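Local structure of glucosidase (Croceicoccus marinus, 5Z3K) at residues 301-307 / 316-322; 327-333 / 445-451; 336-340 / 370-374. The protein probably hydrolyses O-glycosidic bonds, acting as a beta-glucosidase of glycoside hydrolase family 39. All blocks are in the same frame, centred on the assembly; numbering follows the deposited sequence.

Contact 1: residues 301-307 / 316-322; sequences FFRADTG and DPAGIFE
How a barrel's last strand hands over to its loops is well illustrated by segment 301-307, which leaves the eighth strand (298-301) of the TIM barrel through a cis peptide between Phe302 and Arg303, a feature also known from other TIM-barrel glycosidases. Segment 316-322, a type I turn (Asp316 to Gly319) followed by irregular chain, runs alongside residues 303-305 in roughly the same direction. Nearest CA pairs are Ala304-Ile320 (5.7 Å), Thr306-Phe321 (4.6 Å) and Gly307-Gly319 (3.7 Å). Asp316 N donates to Gly307 O (2.7 Å); Gly307 has phi 83°, and a CB there would strike Asp316 O. Asp316 (chi1 t) forms an Asx turn, OD1 accepting from Ala318 N (2.9 Å), and its OD2 meets a water (2.7 Å) also held by Arg303 NH1 (3.0 Å). Ala318 CB lies 3.4 Å from Phe302 CE2; Ala318 O accepts from Arg303 N (3.2 Å) and shares a second water with Phe302 O. At Gly319 the two backbones are too close for a CB; its CA makes a CH...O contact with Arg303 O (3.4 Å). Ile320 N donates to Arg303 O (3.2 Å), while Ile320 CG2 reaches the Phe301 ring edge at CZ (3.4 Å). Phe321 (chi1 m) donates N to Asp305 O (3.1 Å). Asp305 pairs with Arg303 (NE to OD1, 2.8 Å; NH2 to OD2, 2.9 Å) and forms an Asx turn, OD1 accepting from Gly307 N (2.8 Å). Four backbone bonds, one buried ion pair and two bridging waters thus satisfy many polar groups of a buried, irregular chain.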
ATOM      1  N   PHE A 301      -1.016  -1.123  -0.246  1.00 11.77           N
ATOM      2  CA  PHE A 301      -1.514  -2.266  -0.998  1.00 11.12           C
ATOM      3  C   PHE A 301      -3.035  -2.317  -0.963  1.00 15.23           C
ATOM      4  O   PHE A 301      -3.645  -2.162   0.094  1.00 11.54           O
ATOM      5  CB  PHE A 301      -0.967  -3.567  -0.422  1.00 10.93           C
ATOM      6  CG  PHE A 301      -1.574  -4.790  -1.051  1.00 13.12           C
ATOM      7  CD1 PHE A 301      -1.075  -5.274  -2.260  1.00 12.10           C
ATOM      8  CD2 PHE A 301      -2.653  -5.438  -0.456  1.00 11.82           C
ATOM      9  CE1 PHE A 301      -1.617  -6.404  -2.855  1.00 11.29           C
ATOM     10  CE2 PHE A 301      -3.222  -6.560  -1.039  1.00 12.36           C
ATOM     11  CZ  PHE A 301      -2.706  -7.049  -2.244  1.00 12.97           C
ATOM     12  N   PHE A 302      -3.639  -2.607  -2.116  1.00 10.85           N
ATOM     13  CA  PHE A 302      -5.090  -2.599  -2.292  1.00 13.54           C
ATOM     14  C   PHE A 302      -5.563  -4.014  -2.618  1.00 12.37           C
ATOM     15  O   PHE A 302      -5.189  -4.555  -3.662  1.00 12.93           O
ATOM     16  CB  PHE A 302      -5.462  -1.638  -3.426  1.00 14.12           C
ATOM     17  CG  PHE A 302      -6.943  -1.544  -3.696  1.00 17.19           C
ATOM     18  CD1 PHE A 302      -7.769  -0.827  -2.843  1.00 11.10           C
ATOM     19  CD2 PHE A 302      -7.506  -2.167  -4.798  1.00 15.98           C
ATOM     20  CE1 PHE A 302      -9.134  -0.728  -3.083  1.00 12.84           C
ATOM     21  CE2 PHE A 302      -8.876  -2.073  -5.048  1.00 14.39           C
ATOM     22  CZ  PHE A 302      -9.687  -1.347  -4.185  1.00 14.29           C
ATOM     23  N   ARG A 303      -6.366  -4.634  -1.740  1.00 13.61           N
ATOM     24  CA  ARG A 303      -6.723  -4.198  -0.387  1.00 13.18           C
ATOM     25  C   ARG A 303      -6.682  -5.435   0.514  1.00 13.65           C
ATOM     26  O   ARG A 303      -7.067  -6.529   0.074  1.00 12.74           O
ATOM     27  CB  ARG A 303      -8.118  -3.551  -0.355  1.00 11.54           C
ATOM     28  CG  ARG A 303      -9.215  -4.362  -1.065  1.00 10.54           C
ATOM     29  CD  ARG A 303     -10.519  -3.550  -1.255  1.00 14.62           C
ATOM     30  NE  ARG A 303     -11.277  -3.481  -0.005  1.00 13.14           N
ATOM     31  CZ  ARG A 303     -12.396  -2.779   0.174  1.00 13.83           C
ATOM     32  NH1 ARG A 303     -12.918  -2.052  -0.812  1.00 16.37           N
ATOM     33  NH2 ARG A 303     -12.987  -2.792   1.358  1.00 15.66           N
ATOM     34  N   ALA A 304      -6.215  -5.279   1.759  1.00 12.13           N
ATOM     35  CA  ALA A 304      -6.015  -6.411   2.672  1.00 13.88           C
ATOM     36  C   ALA A 304      -7.272  -6.703   3.504  1.00 13.01           C
ATOM     37  O   ALA A 304      -7.265  -6.696   4.740  1.00 11.67           O
ATOM     38  CB  ALA A 304      -4.811  -6.155   3.578  1.00 11.25           C
ATOM     39  N   ASP A 305      -8.371  -6.986   2.811  1.00 12.24           N
ATOM     40  CA  ASP A 305      -9.575  -7.441   3.504  1.00 12.05           C
ATOM     41  C   ASP A 305     -10.336  -8.365   2.561  1.00 13.14           C
ATOM     42  O   ASP A 305      -9.790  -8.828   1.555  1.00 12.00           O
ATOM     43  CB  ASP A 305     -10.406  -6.259   4.040  1.00 13.13           C
ATOM     44  CG  ASP A 305     -11.001  -5.355   2.944  1.00 15.68           C
ATOM     45  OD1 ASP A 305     -10.955  -5.688   1.733  1.00 11.11           O
ATOM     46  OD2 ASP A 305     -11.537  -4.282   3.322  1.00 12.84           O
ATOM     47  N   THR A 306     -11.594  -8.666   2.906  1.00 12.04           N
ATOM     48  CA  THR A 306     -12.393  -9.551   2.058  1.00 16.15           C
ATOM     49  C   THR A 306     -12.857  -8.890   0.775  1.00 15.84           C
ATOM     50  O   THR A 306     -13.463  -9.566  -0.061  1.00 13.31           O
ATOM     51  CB  THR A 306     -13.619 -10.067   2.802  1.00 16.30           C
ATOM     52  OG1 THR A 306     -14.548  -8.989   3.001  1.00 13.54           O
ATOM     53  CG2 THR A 306     -13.198 -10.671   4.135  1.00 13.66           C
ATOM     54  N   GLY A 307     -12.586  -7.602   0.588  1.00 14.06           N
ATOM     55  CA  GLY A 307     -13.073  -6.905  -0.574  1.00 16.47           C
ATOM     56  C   GLY A 307     -14.491  -6.419  -0.457  1.00 14.84           C
ATOM     57  O   GLY A 307     -14.988  -5.793  -1.400  1.00 17.97           O
ATOM     58  N   ASP A 316     -15.104  -6.562  -3.991  1.00 18.50           N
ATOM     59  CA  ASP A 316     -14.037  -6.254  -4.922  1.00 19.76           C
ATOM     60  C   ASP A 316     -13.045  -7.414  -4.955  1.00 17.05           C
ATOM     61  O   ASP A 316     -12.537  -7.818  -3.902  1.00 15.64           O
ATOM     62  CB  ASP A 316     -13.355  -4.960  -4.485  1.00 17.41           C
ATOM     63  CG  ASP A 316     -12.480  -4.353  -5.564  1.00 17.12           C
ATOM     64  OD1 ASP A 316     -11.772  -5.104  -6.265  1.00 17.60           O
ATOM     65  OD2 ASP A 316     -12.494  -3.110  -5.701  1.00 16.91           O
ATOM     66  N   PRO A 317     -12.733  -7.962  -6.130  1.00 16.42           N
ATOM     67  CA  PRO A 317     -11.776  -9.074  -6.190  1.00 17.41           C
ATOM     68  C   PRO A 317     -10.364  -8.685  -5.775  1.00 17.45           C
ATOM     69  O   PRO A 317      -9.551  -9.577  -5.494  1.00 18.03           O
ATOM     70  CB  PRO A 317     -11.838  -9.507  -7.662  1.00 20.24           C
ATOM     71  CG  PRO A 317     -12.294  -8.299  -8.390  1.00 25.41           C
ATOM     72  CD  PRO A 317     -13.247  -7.596  -7.463  1.00 21.39           C
ATOM     73  N   ALA A 318     -10.049  -7.388  -5.700  1.00 14.33           N
ATOM     74  CA  ALA A 318      -8.760  -6.975  -5.159  1.00 11.95           C
ATOM     75  C   ALA A 318      -8.631  -7.266  -3.663  1.00 11.08           C
ATOM     76  O   ALA A 318      -7.510  -7.257  -3.142  1.00 14.32           O
ATOM     77  CB  ALA A 318      -8.535  -5.481  -5.419  1.00 13.19           C
ATOM     78  N   GLY A 319      -9.733  -7.540  -2.969  1.00 12.47           N
ATOM     79  CA  GLY A 319      -9.648  -7.979  -1.583  1.00 12.56           C
ATOM     80  C   GLY A 319      -8.992  -9.350  -1.511  1.00 14.30           C
ATOM     81  O   GLY A 319      -9.502 -10.316  -2.104  1.00 15.07           O
ATOM     82  N   ILE A 320      -7.859  -9.456  -0.808  1.00 11.28           N
ATOM     83  CA  ILE A 320      -7.072 -10.684  -0.899  1.00 13.26           C
ATOM     84  C   ILE A 320      -7.575 -11.795   0.015  1.00 13.56           C
ATOM     85  O   ILE A 320      -7.226 -12.959  -0.203  1.00 13.33           O
ATOM     86  CB  ILE A 320      -5.574 -10.443  -0.624  1.00 14.00           C
ATOM     87  CG1 ILE A 320      -5.347  -9.829   0.767  1.00 13.93           C
ATOM     88  CG2 ILE A 320      -4.978  -9.580  -1.733  1.00 12.82           C
ATOM     89  CD1 ILE A 320      -3.864  -9.747   1.159  1.00 12.53           C
ATOM     90  N   PHE A 321      -8.391 -11.485   1.019  1.00 13.52           N
ATOM     91  CA  PHE A 321      -8.942 -12.532   1.867  1.00 15.32           C
ATOM     92  C   PHE A 321     -10.149 -13.186   1.202  1.00 15.21           C
ATOM     93  O   PHE A 321     -10.815 -12.593   0.355  1.00 16.04           O
ATOM     94  CB  PHE A 321      -9.373 -11.968   3.224  1.00 15.45           C
ATOM     95  CG  PHE A 321      -8.226 -11.552   4.101  1.00 13.56           C
ATOM     96  CD1 PHE A 321      -7.562 -10.350   3.872  1.00 10.74           C
ATOM     97  CD2 PHE A 321      -7.836 -12.342   5.170  1.00 12.52           C
ATOM     98  CE1 PHE A 321      -6.497  -9.975   4.680  1.00 14.42           C
ATOM     99  CE2 PHE A 321      -6.774 -11.971   5.983  1.00 12.41           C
ATOM    100  CZ  PHE A 321      -6.105 -10.788   5.740  1.00 11.78           C
ATOM    101  N   GLU A 322     -10.447 -14.419   1.615  1.00 13.40           N
ATOM    102  CA  GLU A 322     -11.688 -15.035   1.164  1.00 15.61           C
ATOM    103  C   GLU A 322     -12.883 -14.274   1.727  1.00 16.46           C
ATOM    104  O   GLU A 322     -12.775 -13.565   2.728  1.00 16.24           O
ATOM    105  CB  GLU A 322     -11.758 -16.501   1.605  1.00 12.83           C
ATOM    106  CG  GLU A 322     -10.609 -17.352   1.084  1.00 13.96           C
ATOM    107  CD  GLU A 322     -10.632 -17.494  -0.419  1.00 19.75           C
ATOM    108  OE1 GLU A 322     -11.713 -17.731  -0.994  1.00 24.91           O
ATOM    109  OE2 GLU A 322      -9.562 -17.384  -1.036  1.00 20.95           O
TER
HETATM  110  O   HOH W   1      -5.212  -7.161  -4.616  1.00 15.67           O
HETATM  111  O   HOH W   2     -13.169  -1.460  -3.712  1.00 16.13           O

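Contact 2: residues 327-333 / 445-451; sequences QNARTGA and ADRDHKG
Segment 327-333 enters helix 329-341 from a loop, with Asn328 at the N-cap, and segment 445-451 ends strand 438-446, makes a type I turn from Asp446 to His449 and then turns a corner at Lys450 and Gly451. The backbones come closest at Ala329 and Lys450 (CA to CA 4.3 Å) and at Gly332 and Gly451 (CA to CA 3.9 Å). A CB on Gly332 would collide with Lys450 C and Gly451 N, and one on Gly451 with Gly332 CA, so two glycines let the first helical turn lie against the corner; phi of 93° by itself calls for glycine at Gly451. The helix start is a capping box: Thr331 N to Asn328 OD1 and Asn328 N to Thr331 OG1, both 2.8 Å. Across the interface Lys450 CA makes a CH...O contact with Asn328 O (3.4 Å), and its CD lies 3.3 Å from Gln327 O. Apolar Ala445 CB packs on the helix backbone, 3.6 Å from Ala329 O and 3.7 Å from Ala333 N. A water joins Gln327 OE1 (2.4 Å), Thr331 OG1 (2.8 Å) and Lys450 O (3.0 Å). The N-terminal end of the helix thus lies between helix 277-291, where Ala281 meets Ala329 and Ala333, and strands 438-446 and 452-459 at one end of the nine-stranded sheet.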
ATOM      1  N   GLN A 327      -7.902 -17.519   4.911  1.00 16.39           N
ATOM      2  CA  GLN A 327      -6.606 -17.156   4.357  1.00 14.90           C
ATOM      3  C   GLN A 327      -6.244 -18.035   3.166  1.00 19.15           C
ATOM      4  O   GLN A 327      -6.868 -19.069   2.893  1.00 15.40           O
ATOM      5  CB  GLN A 327      -5.525 -17.236   5.440  1.00 13.85           C
ATOM      6  CG  GLN A 327      -5.635 -16.087   6.416  1.00 16.25           C
ATOM      7  CD  GLN A 327      -4.736 -16.239   7.602  1.00 18.00           C
ATOM      8  OE1 GLN A 327      -3.575 -16.641   7.478  1.00 15.99           O
ATOM      9  NE2 GLN A 327      -5.264 -15.928   8.776  1.00 17.68           N
ATOM     10  N   ASN A 328      -5.220 -17.591   2.446  1.00 13.41           N
ATOM     11  CA  ASN A 328      -4.850 -18.214   1.185  1.00 15.13           C
ATOM     12  C   ASN A 328      -3.404 -17.832   0.884  1.00 13.00           C
ATOM     13  O   ASN A 328      -2.689 -17.321   1.751  1.00 12.33           O
ATOM     14  CB  ASN A 328      -5.821 -17.782   0.080  1.00 13.04           C
ATOM     15  CG  ASN A 328      -5.965 -16.278   0.004  1.00 15.04           C
ATOM     16  OD1 ASN A 328      -5.002 -15.550   0.256  1.00 12.94           O
ATOM     17  ND2 ASN A 328      -7.172 -15.796  -0.310  1.00 11.44           N
ATOM     18  N   ALA A 329      -2.974 -18.064  -0.357  1.00 13.08           N
ATOM     19  CA  ALA A 329      -1.600 -17.733  -0.714  1.00 13.19           C
ATOM     20  C   ALA A 329      -1.376 -16.221  -0.731  1.00 13.61           C
ATOM     21  O   ALA A 329      -0.298 -15.748  -0.350  1.00 10.86           O
ATOM     22  CB  ALA A 329      -1.236 -18.343  -2.071  1.00 13.23           C
ATOM     23  N   ARG A 330      -2.366 -15.445  -1.180  1.00 11.12           N
ATOM     24  CA  ARG A 330      -2.205 -13.985  -1.182  1.00 12.59           C
ATOM     25  C   ARG A 330      -2.039 -13.449   0.238  1.00 12.70           C
ATOM     26  O   ARG A 330      -1.169 -12.610   0.501  1.00 10.57           O
ATOM     27  CB  ARG A 330      -3.399 -13.303  -1.860  1.00  8.49           C
ATOM     28  CG  ARG A 330      -3.356 -13.244  -3.390  1.00 12.33           C
ATOM     29  CD  ARG A 330      -4.754 -12.944  -3.943  1.00 10.87           C
ATOM     30  NE  ARG A 330      -5.662 -14.074  -3.746  1.00 14.81           N
ATOM     31  CZ  ARG A 330      -6.987 -13.991  -3.749  1.00 15.52           C
ATOM     32  NH1 ARG A 330      -7.584 -12.817  -3.945  1.00 13.01           N
ATOM     33  NH2 ARG A 330      -7.715 -15.092  -3.565  1.00 15.34           N
ATOM     34  N   THR A 331      -2.893 -13.893   1.168  1.00 12.81           N
ATOM     35  CA  THR A 331      -2.746 -13.415   2.537  1.00  9.41           C
ATOM     36  C   THR A 331      -1.457 -13.937   3.150  1.00 11.39           C
ATOM     37  O   THR A 331      -0.861 -13.270   4.001  1.00  9.41           O
ATOM     38  CB  THR A 331      -3.957 -13.807   3.397  1.00 10.62           C
ATOM     39  OG1 THR A 331      -4.069 -15.230   3.483  1.00 13.12           O
ATOM     40  CG2 THR A 331      -5.249 -13.251   2.796  1.00 13.59           C
ATOM     41  N   GLY A 332      -1.005 -15.118   2.725  1.00 11.05           N
ATOM     42  CA  GLY A 332       0.260 -15.618   3.219  1.00 10.89           C
ATOM     43  C   GLY A 332       1.411 -14.750   2.748  1.00 11.34           C
ATOM     44  O   GLY A 332       2.247 -14.321   3.545  1.00 11.29           O
ATOM     45  N   ALA A 333       1.452 -14.462   1.443  1.00 13.41           N
ATOM     46  CA  ALA A 333       2.502 -13.595   0.913  1.00 14.90           C
ATOM     47  C   ALA A 333       2.447 -12.212   1.552  1.00 13.16           C
ATOM     48  O   ALA A 333       3.486 -11.604   1.834  1.00 11.22           O
ATOM     49  CB  ALA A 333       2.387 -13.490  -0.610  1.00 11.05           C
ATOM     50  N   ALA A 445       4.093 -19.684   0.771  1.00 11.81           N
ATOM     51  CA  ALA A 445       2.784 -19.343   0.217  1.00 14.40           C
ATOM     52  C   ALA A 445       2.801 -19.715  -1.258  1.00 15.00           C
ATOM     53  O   ALA A 445       3.574 -19.151  -2.034  1.00 12.93           O
ATOM     54  CB  ALA A 445       2.450 -17.863   0.412  1.00 13.45           C
ATOM     55  N   ASP A 446       1.988 -20.693  -1.637  1.00 15.53           N
ATOM     56  CA  ASP A 446       1.952 -21.135  -3.026  1.00 14.72           C
ATOM     57  C   ASP A 446       0.620 -21.852  -3.250  1.00 16.56           C
ATOM     58  O   ASP A 446      -0.319 -21.690  -2.462  1.00 16.84           O
ATOM     59  CB  ASP A 446       3.196 -21.986  -3.360  1.00 14.19           C
ATOM     60  CG  ASP A 446       3.251 -23.303  -2.601  1.00 16.11           C
ATOM     61  OD1 ASP A 446       2.266 -23.684  -1.933  1.00 14.87           O
ATOM     62  OD2 ASP A 446       4.296 -23.987  -2.700  1.00 17.46           O
ATOM     63  N   ARG A 447       0.529 -22.633  -4.330  1.00 18.88           N
ATOM     64  CA  ARG A 447      -0.739 -23.267  -4.669  1.00 20.73           C
ATOM     65  C   ARG A 447      -1.192 -24.260  -3.609  1.00 20.47           C
ATOM     66  O   ARG A 447      -2.376 -24.626  -3.578  1.00 22.35           O
ATOM     67  CB  ARG A 447      -0.636 -23.960  -6.029  1.00 23.22           C
ATOM     68  CG  ARG A 447       0.376 -25.089  -6.080  1.00 27.73           C
ATOM     69  CD  ARG A 447       0.110 -26.021  -7.266  1.00 38.21           C
ATOM     70  NE  ARG A 447      -0.150 -25.308  -8.521  1.00 43.02           N
ATOM     71  CZ  ARG A 447      -1.343 -25.224  -9.109  1.00 36.35           C
ATOM     72  NH1 ARG A 447      -2.406 -25.796  -8.552  1.00 37.10           N
ATOM     73  NH2 ARG A 447      -1.475 -24.563 -10.249  1.00 38.56           N
ATOM     74  N   ASP A 448      -0.295 -24.677  -2.721  1.00 17.00           N
ATOM     75  CA  ASP A 448      -0.621 -25.638  -1.678  1.00 23.43           C
ATOM     76  C   ASP A 448      -0.506 -25.082  -0.265  1.00 21.52           C
ATOM     77  O   ASP A 448      -0.768 -25.819   0.692  1.00 17.34           O
ATOM     78  CB  ASP A 448       0.286 -26.874  -1.800  1.00 22.80           C
ATOM     79  CG  ASP A 448       0.127 -27.580  -3.132  1.00 28.28           C
ATOM     80  OD1 ASP A 448      -1.025 -27.727  -3.587  1.00 25.49           O
ATOM     81  OD2 ASP A 448       1.154 -27.965  -3.735  1.00 30.55           O
ATOM     82  N   HIS A 449      -0.102 -23.825  -0.093  1.00 18.53           N
ATOM     83  CA  HIS A 449       0.188 -23.318   1.240  1.00 17.60           C
ATOM     84  C   HIS A 449      -0.188 -21.852   1.340  1.00 16.53           C
ATOM     85  O   HIS A 449      -0.100 -21.101   0.360  1.00 16.88           O
ATOM     86  CB  HIS A 449       1.668 -23.476   1.596  1.00 18.49           C
ATOM     87  CG  HIS A 449       2.162 -24.876   1.468  1.00 19.59           C
ATOM     88  ND1 HIS A 449       2.101 -25.781   2.505  1.00 22.78           N
ATOM     89  CD2 HIS A 449       2.701 -25.537   0.418  1.00 19.61           C
ATOM     90  CE1 HIS A 449       2.604 -26.936   2.104  1.00 20.80           C
ATOM     91  NE2 HIS A 449       2.971 -26.814   0.842  1.00 20.35           N
ATOM     92  N   LYS A 450      -0.562 -21.452   2.558  1.00 17.90           N
ATOM     93  CA  LYS A 450      -1.072 -20.121   2.871  1.00 14.74           C
ATOM     94  C   LYS A 450      -0.134 -19.336   3.780  1.00 14.47           C
ATOM     95  O   LYS A 450      -0.590 -18.548   4.612  1.00 13.53           O
ATOM     96  CB  LYS A 450      -2.443 -20.209   3.536  1.00 18.53           C
ATOM     97  CG  LYS A 450      -3.366 -21.276   2.986  1.00 26.58           C
ATOM     98  CD  LYS A 450      -4.657 -21.391   3.837  1.00 23.76           C
ATOM     99  CE  LYS A 450      -4.334 -21.417   5.319  1.00 32.00           C
ATOM    100  NZ  LYS A 450      -5.393 -22.140   6.088  1.00 39.41           N
ATOM    101  N   GLY A 451       1.173 -19.546   3.660  1.00 12.75           N
ATOM    102  CA  GLY A 451       2.100 -18.815   4.499  1.00 14.36           C
ATOM    103  C   GLY A 451       2.504 -19.497   5.789  1.00 15.00           C
ATOM    104  O   GLY A 451       3.276 -18.905   6.558  1.00 15.42           O
TER
HETATM  105  O   HOH W   3      -2.384 -16.299   5.396  1.00 12.64           O

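Contact 3: residues 336-340 / 370-374; sequences LVGQT and IRILI
Helix-on-sheet packing is the motif here: helix 329-341, which follows the last barrel strand, lies across strand 369-376 of the nine-stranded sheet. The axes of 336-340 and 370-374 approach to 8.7 Å at -137°, with the CA atoms of Thr340 and Arg371 the nearest pair (5.9 Å). Leu373 (chi1 t, chi2 p) points toward the helix. Leu336 (m, t) leads, its CB 4.0 Å from Leu373 CD1. One position on, Val337 CG2 lies 4.0 Å from Leu373 CD2, although its CA-to-CB bond points away; its side chain also touches Ala285 and Ala288 of helix 277-291. Gln339 carries the polar link: its O accepts from Arg371 NH1 (2.9 Å), and its CB covers one face of that guanidinium, whose NE forms a salt bridge with Glu479 of the adjacent strand. The amide end of Gln339 instead turns to Asn48 O. Last comes Thr340 (m), whose OG1 donates to Leu336 O at 2.9 Å and rests 3.4 Å from Leu373 CB.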
ATOM      1  N   LEU A 336       4.242 -12.500   4.901  1.00  9.65           N
ATOM      2  CA  LEU A 336       5.685 -12.715   4.797  1.00 10.93           C
ATOM      3  C   LEU A 336       6.391 -11.467   4.272  1.00 10.62           C
ATOM      4  O   LEU A 336       7.512 -11.156   4.700  1.00 13.55           O
ATOM      5  CB  LEU A 336       5.985 -13.903   3.893  1.00 10.75           C
ATOM      6  CG  LEU A 336       5.311 -15.236   4.221  1.00 15.10           C
ATOM      7  CD1 LEU A 336       5.901 -16.296   3.319  1.00 13.70           C
ATOM      8  CD2 LEU A 336       5.465 -15.605   5.684  1.00 13.51           C
ATOM      9  N   VAL A 337       5.755 -10.749   3.341  1.00 10.49           N
ATOM     10  CA  VAL A 337       6.311  -9.478   2.873  1.00 11.27           C
ATOM     11  C   VAL A 337       6.429  -8.489   4.029  1.00 12.05           C
ATOM     12  O   VAL A 337       7.490  -7.904   4.270  1.00 10.00           O
ATOM     13  CB  VAL A 337       5.452  -8.893   1.734  1.00 11.44           C
ATOM     14  CG1 VAL A 337       5.785  -7.435   1.529  1.00 11.19           C
ATOM     15  CG2 VAL A 337       5.633  -9.681   0.439  1.00 10.62           C
ATOM     16  N   GLY A 338       5.331  -8.270   4.750  1.00 12.79           N
ATOM     17  CA  GLY A 338       5.363  -7.290   5.821  1.00 10.37           C
ATOM     18  C   GLY A 338       6.388  -7.617   6.886  1.00 11.29           C
ATOM     19  O   GLY A 338       7.045  -6.723   7.425  1.00  9.92           O
ATOM     20  N   GLN A 339       6.533  -8.906   7.214  1.00 10.19           N
ATOM     21  CA  GLN A 339       7.522  -9.289   8.205  1.00 11.05           C
ATOM     22  C   GLN A 339       8.928  -8.968   7.718  1.00 11.73           C
ATOM     23  O   GLN A 339       9.786  -8.553   8.504  1.00 12.05           O
ATOM     24  CB  GLN A 339       7.377 -10.770   8.543  1.00 12.76           C
ATOM     25  CG  GLN A 339       6.081 -11.037   9.318  1.00  9.99           C
ATOM     26  CD  GLN A 339       5.628 -12.475   9.237  1.00 17.48           C
ATOM     27  OE1 GLN A 339       6.343 -13.342   8.741  1.00 15.49           O
ATOM     28  NE2 GLN A 339       4.418 -12.735   9.724  1.00 13.77           N
ATOM     29  N   THR A 340       9.175  -9.159   6.424  1.00  9.81           N
ATOM     30  CA  THR A 340      10.485  -8.846   5.869  1.00 11.30           C
ATOM     31  C   THR A 340      10.733  -7.345   5.881  1.00 13.76           C
ATOM     32  O   THR A 340      11.830  -6.898   6.242  1.00 10.98           O
ATOM     33  CB  THR A 340      10.606  -9.401   4.448  1.00 11.22           C
ATOM     34  OG1 THR A 340      10.371 -10.813   4.473  1.00 13.51           O
ATOM     35  CG2 THR A 340      11.994  -9.139   3.889  1.00  9.26           C
ATOM     36  N   ILE A 370      17.185 -13.011  11.295  1.00 13.48           N
ATOM     37  CA  ILE A 370      17.425 -12.724   9.874  1.00 13.98           C
ATOM     38  C   ILE A 370      16.215 -13.200   9.078  1.00 17.88           C
ATOM     39  O   ILE A 370      15.739 -14.322   9.293  1.00 15.79           O
ATOM     40  CB  ILE A 370      18.691 -13.443   9.368  1.00 15.95           C
ATOM     41  CG1 ILE A 370      19.852 -13.361  10.379  1.00 19.90           C
ATOM     42  CG2 ILE A 370      19.038 -13.007   7.937  1.00 16.08           C
ATOM     43  CD1 ILE A 370      20.384 -11.997  10.613  1.00 17.01           C
ATOM     44  N   ARG A 371      15.734 -12.379   8.134  1.00 13.35           N
ATOM     45  CA  ARG A 371      14.623 -12.764   7.261  1.00 13.38           C
ATOM     46  C   ARG A 371      15.044 -12.665   5.802  1.00 13.32           C
ATOM     47  O   ARG A 371      15.540 -11.621   5.369  1.00 13.39           O
ATOM     48  CB  ARG A 371      13.394 -11.888   7.498  1.00 12.03           C
ATOM     49  CG  ARG A 371      12.773 -12.124   8.856  1.00 11.18           C
ATOM     50  CD  ARG A 371      11.455 -11.372   9.070  1.00 11.74           C
ATOM     51  NE  ARG A 371      10.929 -11.777  10.368  1.00 18.07           N
ATOM     52  CZ  ARG A 371      10.506 -10.950  11.316  1.00 16.10           C
ATOM     53  NH1 ARG A 371      10.505  -9.633  11.125  1.00 14.70           N
ATOM     54  NH2 ARG A 371      10.067 -11.458  12.462  1.00 16.43           N
ATOM     55  N   ILE A 372      14.824 -13.738   5.043  1.00 10.55           N
ATOM     56  CA  ILE A 372      15.164 -13.774   3.620  1.00 11.76           C
ATOM     57  C   ILE A 372      13.904 -14.145   2.854  1.00 12.07           C
ATOM     58  O   ILE A 372      13.376 -15.256   3.006  1.00 11.22           O
ATOM     59  CB  ILE A 372      16.307 -14.751   3.302  1.00  9.35           C
ATOM     60  CG1 ILE A 372      17.586 -14.380   4.066  1.00 11.76           C
ATOM     61  CG2 ILE A 372      16.562 -14.750   1.796  1.00 11.89           C
ATOM     62  CD1 ILE A 372      17.972 -15.402   5.158  1.00 18.92           C
ATOM     63  N   LEU A 373      13.416 -13.210   2.048  1.00 12.32           N
ATOM     64  CA  LEU A 373      12.166 -13.347   1.316  1.00 10.91           C
ATOM     65  C   LEU A 373      12.483 -13.605  -0.148  1.00 11.42           C
ATOM     66  O   LEU A 373      13.311 -12.901  -0.728  1.00 11.00           O
ATOM     67  CB  LEU A 373      11.335 -12.071   1.457  1.00 10.93           C
ATOM     68  CG  LEU A 373      10.015 -12.068   0.697  1.00 11.89           C
ATOM     69  CD1 LEU A 373       9.010 -13.015   1.395  1.00 11.81           C
ATOM     70  CD2 LEU A 373       9.457 -10.673   0.636  1.00 12.60           C
ATOM     71  N   ILE A 374      11.839 -14.611  -0.736  1.00 10.20           N
ATOM     72  CA  ILE A 374      12.076 -15.013  -2.114  1.00 11.99           C
ATOM     73  C   ILE A 374      10.738 -15.203  -2.807  1.00 11.56           C
ATOM     74  O   ILE A 374       9.896 -15.971  -2.329  1.00 13.59           O
ATOM     75  CB  ILE A 374      12.883 -16.324  -2.200  1.00 12.68           C
ATOM     76  CG1 ILE A 374      14.196 -16.227  -1.422  1.00 14.06           C
ATOM     77  CG2 ILE A 374      13.101 -16.713  -3.668  1.00 15.95           C
ATOM     78  CD1 ILE A 374      14.827 -17.591  -1.152  1.00 13.60           C
TER

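Overall arrangement
Read in order, the three contacts step from the barrel to the sheet. Contact 1 closes first, in the loops after the final barrel strand; contact 2 opens a few residues later, and contact 3 is nested within the loop that contact 2 closes. Centres of contacts 1 and 2 lie about 14 Å apart, as do those of 2 and 3, whereas 1 and 3 are about 21 Å apart and do not touch. Asn328 ND2 joins contact 1 to contact 2, probably by hydrogen bonds to Ile320 O and Glu322 OE2. Helix 329-341 then serves both 2 and 3, which touch where Gly451 O packs 4.1 Å from Leu336 CD2. This helix thus forms part of the junction between barrel and beta domain.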